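Local coordinates for protein cytochrome P450 monooxygenase (PDB 6KBH) that probably acts as a self-sufficient monooxygenase, bringing together a heme, a flavin mononucleotide and a [2Fe-2S] cluster in a single polypeptide chain, at residues R412-F425 and H438-E450. Residues are numbered along the deposited sequence; the frame is centred on the assembly and turned at random.
Sequences RRLPHMELVPDQEF and HVWVRWDPARNPE
Phe425 meets the backbone O of His438 with its ring edge where two C-terminal strands of the cytochrome P450 fold come together. Strand 440-442 is the middle member of a three-stranded antiparallel sheet, with 418-419 on one flank and 172-174 on the other; 418-419 follows the helix 396-413. Next, Val439 CG2 packs against Leu419 CD2 at 3.5 Å and also touches Phe425 CE1, close to helix 284-300.

At Trp440 a side chain takes over part of the backbone's bonding. The extended Gln423, its CG anti to the backbone N (chi1 -179°), brings its amide against the strand: OE1 accepts from Trp440 N at 2.9 Å, while NE2 donates to Trp440 O at 3.2 Å. Trp440 O also accepts from Val420 N, and Gln423 NE2 reaches Val420 O as well, so three bonds fix the rotation of the amide. An alanine at this position removes the amide, and Trp440 N would probably lose its partner in this contact while the loop at 420-423 is likely to be less firmly tied to the strand.

Val441 CB packs against Met417 CG, 3.6 Å away, on the side where Leu175 of helix 175-180 touches both residues. Arg442 forms a hydrogen-bonded pair with Glu418: Glu418 N to Arg442 O and Arg442 N to Glu418 O are both 2.8 Å. Their side chains run alongside each other, and NH1 of Arg442 meets Glu418 OE2 at 3.1 Å in a nearly straight bond (170°), approaching from above the carboxylate plane.

Trp443 takes Leu414 CD1 over one face, 3.9 Å from the centroid of its six-membered ring, while its own CB lies over a face of the His416 ring. Finally, Glu450 forms a salt bridge to Arg413, whose NH1 also pairs with Glu409; both bonds to Glu450 are bent and weak, NE and NH2 of Arg413 sharing the one oxygen, Glu450 OE1.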
loop_
_atom_site.group_PDB
_atom_site.type_symbol
_atom_site.label_atom_id
_atom_site.label_comp_id
_atom_site.label_asym_id
_atom_site.label_seq_id
_atom_site.Cartn_x
_atom_site.Cartn_y
_atom_site.Cartn_z
ATOM N N ARG A 412 13.047 2.667 -17.072
ATOM C CA ARG A 412 13.179 3.871 -17.885
ATOM C C ARG A 412 14.354 3.749 -18.844
ATOM O O ARG A 412 14.184 3.785 -20.068
ATOM C CB ARG A 412 13.355 5.095 -16.987
ATOM C CG ARG A 412 12.094 5.544 -16.280
ATOM C CD ARG A 412 11.318 6.552 -17.097
ATOM N NE ARG A 412 10.276 7.182 -16.295
ATOM C CZ ARG A 412 10.506 8.094 -15.354
ATOM N NH1 ARG A 412 11.746 8.490 -15.096
ATOM N NH2 ARG A 412 9.496 8.612 -14.671
ATOM N N ARG A 413 15.558 3.581 -18.298
ATOM C CA ARG A 413 16.765 3.711 -19.101
ATOM C C ARG A 413 17.040 2.466 -19.939
ATOM O O ARG A 413 17.430 2.581 -21.106
ATOM C CB ARG A 413 17.954 4.031 -18.193
ATOM C CG ARG A 413 17.828 5.386 -17.511
ATOM C CD ARG A 413 18.851 5.598 -16.408
ATOM N NE ARG A 413 20.211 5.742 -16.912
ATOM C CZ ARG A 413 21.247 6.105 -16.164
ATOM N NH1 ARG A 413 21.080 6.373 -14.876
ATOM N NH2 ARG A 413 22.453 6.211 -16.705
ATOM N N LEU A 414 16.844 1.271 -19.380
ATOM C CA LEU A 414 17.210 0.021 -20.047
ATOM C C LEU A 414 16.014 -0.915 -20.200
ATOM O O LEU A 414 16.005 -2.018 -19.639
ATOM C CB LEU A 414 18.334 -0.686 -19.290
ATOM C CG LEU A 414 19.488 0.149 -18.731
ATOM C CD1 LEU A 414 20.624 -0.742 -18.264
ATOM C CD2 LEU A 414 19.985 1.093 -19.791
ATOM N N PRO A 415 14.995 -0.524 -20.974
ATOM C CA PRO A 415 13.902 -1.467 -21.254
ATOM C C PRO A 415 14.321 -2.603 -22.166
ATOM O O PRO A 415 13.678 -3.659 -22.150
ATOM C CB PRO A 415 12.832 -0.590 -21.923
ATOM C CG PRO A 415 13.282 0.825 -21.715
ATOM C CD PRO A 415 14.770 0.759 -21.655
ATOM N N HIS A 416 15.373 -2.417 -22.962
ATOM C CA HIS A 416 15.911 -3.433 -23.856
ATOM C C HIS A 416 16.866 -4.394 -23.149
ATOM O O HIS A 416 17.660 -5.079 -23.809
ATOM C CB HIS A 416 16.612 -2.762 -25.039
ATOM C CG HIS A 416 17.822 -1.975 -24.650
ATOM N ND1 HIS A 416 17.829 -1.096 -23.589
ATOM C CD2 HIS A 416 19.067 -1.931 -25.181
ATOM C CE1 HIS A 416 19.025 -0.548 -23.480
ATOM N NE2 HIS A 416 19.794 -1.036 -24.437
ATOM N N MET A 417 16.806 -4.440 -21.823
ATOM C CA MET A 417 17.629 -5.345 -21.038
ATOM C C MET A 417 16.944 -6.699 -20.911
ATOM O O MET A 417 15.734 -6.777 -20.684
ATOM C CB MET A 417 17.883 -4.747 -19.655
ATOM C CG MET A 417 18.433 -5.710 -18.625
ATOM S SD MET A 417 18.107 -5.157 -16.939
ATOM C CE MET A 417 19.250 -3.786 -16.802
ATOM N N GLU A 418 17.719 -7.772 -21.065
ATOM C CA GLU A 418 17.185 -9.116 -20.891
ATOM C C GLU A 418 18.172 -9.961 -20.101
ATOM O O GLU A 418 19.344 -9.612 -19.944
ATOM C CB GLU A 418 16.862 -9.798 -22.231
ATOM C CG GLU A 418 18.057 -10.084 -23.112
ATOM C CD GLU A 418 17.673 -10.733 -24.429
ATOM O OE1 GLU A 418 16.464 -10.951 -24.658
ATOM O OE2 GLU A 418 18.582 -11.027 -25.236
ATOM N N LEU A 419 17.667 -11.085 -19.603
ATOM C CA LEU A 419 18.492 -12.018 -18.853
ATOM C C LEU A 419 19.404 -12.799 -19.788
ATOM O O LEU A 419 18.994 -13.221 -20.873
ATOM C CB LEU A 419 17.611 -12.989 -18.064
ATOM C CG LEU A 419 17.072 -12.533 -16.711
ATOM C CD1 LEU A 419 16.039 -13.521 -16.191
ATOM C CD2 LEU A 419 18.210 -12.378 -15.729
ATOM N N VAL A 420 20.651 -12.982 -19.365
ATOM C CA VAL A 420 21.565 -13.900 -20.038
ATOM C C VAL A 420 20.921 -15.281 -20.022
ATOM O O VAL A 420 20.662 -15.828 -18.941
ATOM C CB VAL A 420 22.947 -13.916 -19.363
ATOM C CG1 VAL A 420 23.800 -15.040 -19.927
ATOM C CG2 VAL A 420 23.636 -12.568 -19.536
ATOM N N PRO A 421 20.619 -15.868 -21.178
ATOM C CA PRO A 421 19.910 -17.154 -21.193
ATOM C C PRO A 421 20.782 -18.280 -20.660
ATOM O O PRO A 421 21.986 -18.131 -20.436
ATOM C CB PRO A 421 19.571 -17.360 -22.673
ATOM C CG PRO A 421 19.707 -15.992 -23.299
ATOM C CD PRO A 421 20.803 -15.324 -22.532
ATOM N N ASP A 422 20.139 -19.435 -20.470
ATOM C CA ASP A 422 20.780 -20.625 -19.903
ATOM C C ASP A 422 21.549 -20.283 -18.628
ATOM O O ASP A 422 22.675 -20.739 -18.409
ATOM C CB ASP A 422 21.694 -21.303 -20.927
ATOM C CG ASP A 422 20.923 -21.914 -22.084
ATOM O OD1 ASP A 422 19.678 -21.916 -22.038
ATOM O OD2 ASP A 422 21.568 -22.404 -23.036
ATOM N N GLN A 423 20.934 -19.468 -17.779
ATOM C CA GLN A 423 21.556 -19.004 -16.549
ATOM C C GLN A 423 20.964 -19.753 -15.364
ATOM O O GLN A 423 19.739 -19.847 -15.230
ATOM C CB GLN A 423 21.362 -17.498 -16.378
ATOM C CG GLN A 423 21.999 -16.923 -15.129
ATOM C CD GLN A 423 21.945 -15.410 -15.101
ATOM O OE1 GLN A 423 22.312 -14.783 -14.109
ATOM N NE2 GLN A 423 21.487 -14.813 -16.197
ATOM N N GLU A 424 21.836 -20.291 -14.519
ATOM C CA GLU A 424 21.433 -20.994 -13.310
ATOM C C GLU A 424 21.557 -20.050 -12.123
ATOM O O GLU A 424 22.587 -19.389 -11.956
ATOM C CB GLU A 424 22.291 -22.239 -13.087
ATOM C CG GLU A 424 22.188 -23.266 -14.199
ATOM C CD GLU A 424 20.926 -24.097 -14.099
ATOM O OE1 GLU A 424 20.592 -24.537 -12.979
ATOM O OE2 GLU A 424 20.267 -24.307 -15.140
ATOM N N PHE A 425 20.513 -19.988 -11.307
ATOM C CA PHE A 425 20.463 -19.086 -10.166
ATOM C C PHE A 425 20.661 -19.884 -8.886
ATOM O O PHE A 425 19.884 -20.801 -8.591
ATOM C CB PHE A 425 19.145 -18.316 -10.142
ATOM C CG PHE A 425 19.007 -17.332 -11.266
ATOM C CD1 PHE A 425 19.617 -16.091 -11.194
ATOM C CD2 PHE A 425 18.284 -17.655 -12.404
ATOM C CE1 PHE A 425 19.501 -15.185 -12.228
ATOM C CE2 PHE A 425 18.158 -16.754 -13.439
ATOM C CZ PHE A 425 18.770 -15.516 -13.353
ATOM N N HIS A 438 23.545 -13.796 -7.979
ATOM C CA HIS A 438 23.763 -12.937 -9.130
ATOM C C HIS A 438 22.532 -12.962 -10.021
ATOM O O HIS A 438 21.813 -13.962 -10.087
ATOM C CB HIS A 438 24.980 -13.372 -9.955
ATOM C CG HIS A 438 26.226 -13.545 -9.149
ATOM N ND1 HIS A 438 26.822 -12.506 -8.469
ATOM C CD2 HIS A 438 26.986 -14.640 -8.909
ATOM C CE1 HIS A 438 27.898 -12.952 -7.845
ATOM N NE2 HIS A 438 28.021 -14.243 -8.097
ATOM N N VAL A 439 22.302 -11.846 -10.704
ATOM C CA VAL A 439 21.408 -11.797 -11.851
ATOM C C VAL A 439 22.190 -11.130 -12.980
ATOM O O VAL A 439 22.714 -10.022 -12.816
ATOM C CB VAL A 439 20.075 -11.083 -11.529
ATOM C CG1 VAL A 439 20.140 -9.581 -11.681
ATOM C CG2 VAL A 439 18.945 -11.652 -12.369
ATOM N N TRP A 440 22.369 -11.856 -14.080
ATOM C CA TRP A 440 23.214 -11.414 -15.182
ATOM C C TRP A 440 22.318 -10.941 -16.316
ATOM O O TRP A 440 21.460 -11.694 -16.790
ATOM C CB TRP A 440 24.142 -12.536 -15.648
ATOM C CG TRP A 440 25.200 -12.904 -14.642
ATOM C CD1 TRP A 440 25.196 -13.981 -13.803
ATOM C CD2 TRP A 440 26.417 -12.191 -14.372
ATOM N NE1 TRP A 440 26.330 -13.984 -13.028
ATOM C CE2 TRP A 440 27.097 -12.898 -13.357
ATOM C CE3 TRP A 440 26.996 -11.028 -14.888
ATOM C CZ2 TRP A 440 28.326 -12.476 -12.849
ATOM C CZ3 TRP A 440 28.219 -10.614 -14.384
ATOM C CH2 TRP A 440 28.868 -11.336 -13.374
ATOM N N VAL A 441 22.514 -9.700 -16.744
ATOM C CA VAL A 441 21.624 -9.063 -17.704
ATOM C C VAL A 441 22.441 -8.475 -18.844
ATOM O O VAL A 441 23.506 -7.884 -18.628
ATOM C CB VAL A 441 20.754 -7.977 -17.037
ATOM C CG1 VAL A 441 19.813 -8.607 -16.026
ATOM C CG2 VAL A 441 21.623 -6.940 -16.368
ATOM N N ARG A 442 21.942 -8.657 -20.060
ATOM C CA ARG A 442 22.489 -8.046 -21.259
ATOM C C ARG A 442 21.544 -6.959 -21.755
ATOM O O ARG A 442 20.355 -6.944 -21.428
ATOM C CB ARG A 442 22.700 -9.094 -22.359
ATOM C CG ARG A 442 21.391 -9.537 -22.976
ATOM C CD ARG A 442 21.532 -10.263 -24.303
ATOM N NE ARG A 442 22.516 -11.335 -24.268
ATOM C CZ ARG A 442 22.239 -12.602 -24.560
ATOM N NH1 ARG A 442 21.004 -12.952 -24.895
ATOM N NH2 ARG A 442 23.193 -13.519 -24.508
ATOM N N TRP A 443 22.093 -6.040 -22.544
ATOM C CA TRP A 443 21.293 -5.071 -23.284
ATOM C C TRP A 443 22.156 -4.489 -24.394
ATOM O O TRP A 443 23.376 -4.671 -24.419
ATOM C CB TRP A 443 20.737 -3.964 -22.379
ATOM C CG TRP A 443 21.758 -2.975 -21.915
ATOM C CD1 TRP A 443 22.082 -1.785 -22.500
ATOM C CD2 TRP A 443 22.584 -3.088 -20.756
ATOM N NE1 TRP A 443 23.065 -1.153 -21.777
ATOM C CE2 TRP A 443 23.388 -1.934 -20.699
ATOM C CE3 TRP A 443 22.725 -4.058 -19.761
ATOM C CZ2 TRP A 443 24.318 -1.730 -19.688
ATOM C CZ3 TRP A 443 23.644 -3.850 -18.764
ATOM C CH2 TRP A 443 24.431 -2.697 -18.731
ATOM N N ASP A 444 21.500 -3.789 -25.319
ATOM C CA ASP A 444 22.190 -3.150 -26.432
ATOM C C ASP A 444 22.583 -1.734 -26.026
ATOM O O ASP A 444 21.701 -0.869 -25.912
ATOM C CB ASP A 444 21.302 -3.126 -27.670
ATOM C CG ASP A 444 22.057 -2.735 -28.927
ATOM O OD1 ASP A 444 23.234 -2.328 -28.823
ATOM O OD2 ASP A 444 21.470 -2.838 -30.024
ATOM N N PRO A 445 23.870 -1.444 -25.816
ATOM C CA PRO A 445 24.237 -0.120 -25.281
ATOM C C PRO A 445 23.919 1.033 -26.216
ATOM O O PRO A 445 23.425 2.069 -25.755
ATOM C CB PRO A 445 25.749 -0.249 -25.035
ATOM C CG PRO A 445 26.013 -1.724 -24.990
ATOM C CD PRO A 445 25.039 -2.329 -25.948
ATOM N N ALA A 446 24.206 0.904 -27.514
ATOM C CA ALA A 446 23.929 2.005 -28.434
ATOM C C ALA A 446 22.454 2.385 -28.419
ATOM O O ALA A 446 22.111 3.557 -28.617
ATOM C CB ALA A 446 24.366 1.635 -29.850
ATOM N N ARG A 447 21.584 1.416 -28.153
ATOM C CA ARG A 447 20.140 1.540 -28.289
ATOM C C ARG A 447 19.458 2.118 -27.051
ATOM O O ARG A 447 18.225 2.210 -27.032
ATOM C CB ARG A 447 19.556 0.163 -28.621
ATOM C CG ARG A 447 18.102 0.130 -29.040
ATOM C CD ARG A 447 17.771 -1.239 -29.561
ATOM N NE ARG A 447 18.362 -1.426 -30.878
ATOM C CZ ARG A 447 17.656 -1.503 -31.999
ATOM N NH1 ARG A 447 16.334 -1.432 -31.953
ATOM N NH2 ARG A 447 18.270 -1.668 -33.162
ATOM N N ASN A 448 20.211 2.503 -26.023
ATOM C CA ASN A 448 19.595 3.146 -24.874
ATOM C C ASN A 448 18.730 4.310 -25.353
ATOM O O ASN A 448 19.223 5.172 -26.097
ATOM C CB ASN A 448 20.639 3.678 -23.884
ATOM C CG ASN A 448 21.639 2.627 -23.439
ATOM O OD1 ASN A 448 22.831 2.907 -23.313
ATOM N ND2 ASN A 448 21.160 1.419 -23.185
ATOM N N PRO A 449 17.451 4.369 -24.974
ATOM C CA PRO A 449 16.675 5.589 -25.247
ATOM C C PRO A 449 17.317 6.820 -24.636
ATOM O O PRO A 449 17.011 7.945 -25.050
ATOM C CB PRO A 449 15.310 5.294 -24.607
ATOM C CG PRO A 449 15.268 3.805 -24.420
ATOM C CD PRO A 449 16.688 3.398 -24.170
ATOM N N GLU A 450 18.230 6.617 -23.684
ATOM C CA GLU A 450 18.790 7.703 -22.896
ATOM C C GLU A 450 19.691 8.611 -23.728
ATOM O O GLU A 450 19.638 9.838 -23.585
ATOM C CB GLU A 450 19.561 7.108 -21.720
ATOM C CG GLU A 450 20.241 8.106 -20.817
ATOM C CD GLU A 450 21.366 7.468 -20.040
ATOM O OE1 GLU A 450 21.078 6.621 -19.169
ATOM O OE2 GLU A 450 22.536 7.805 -20.309
#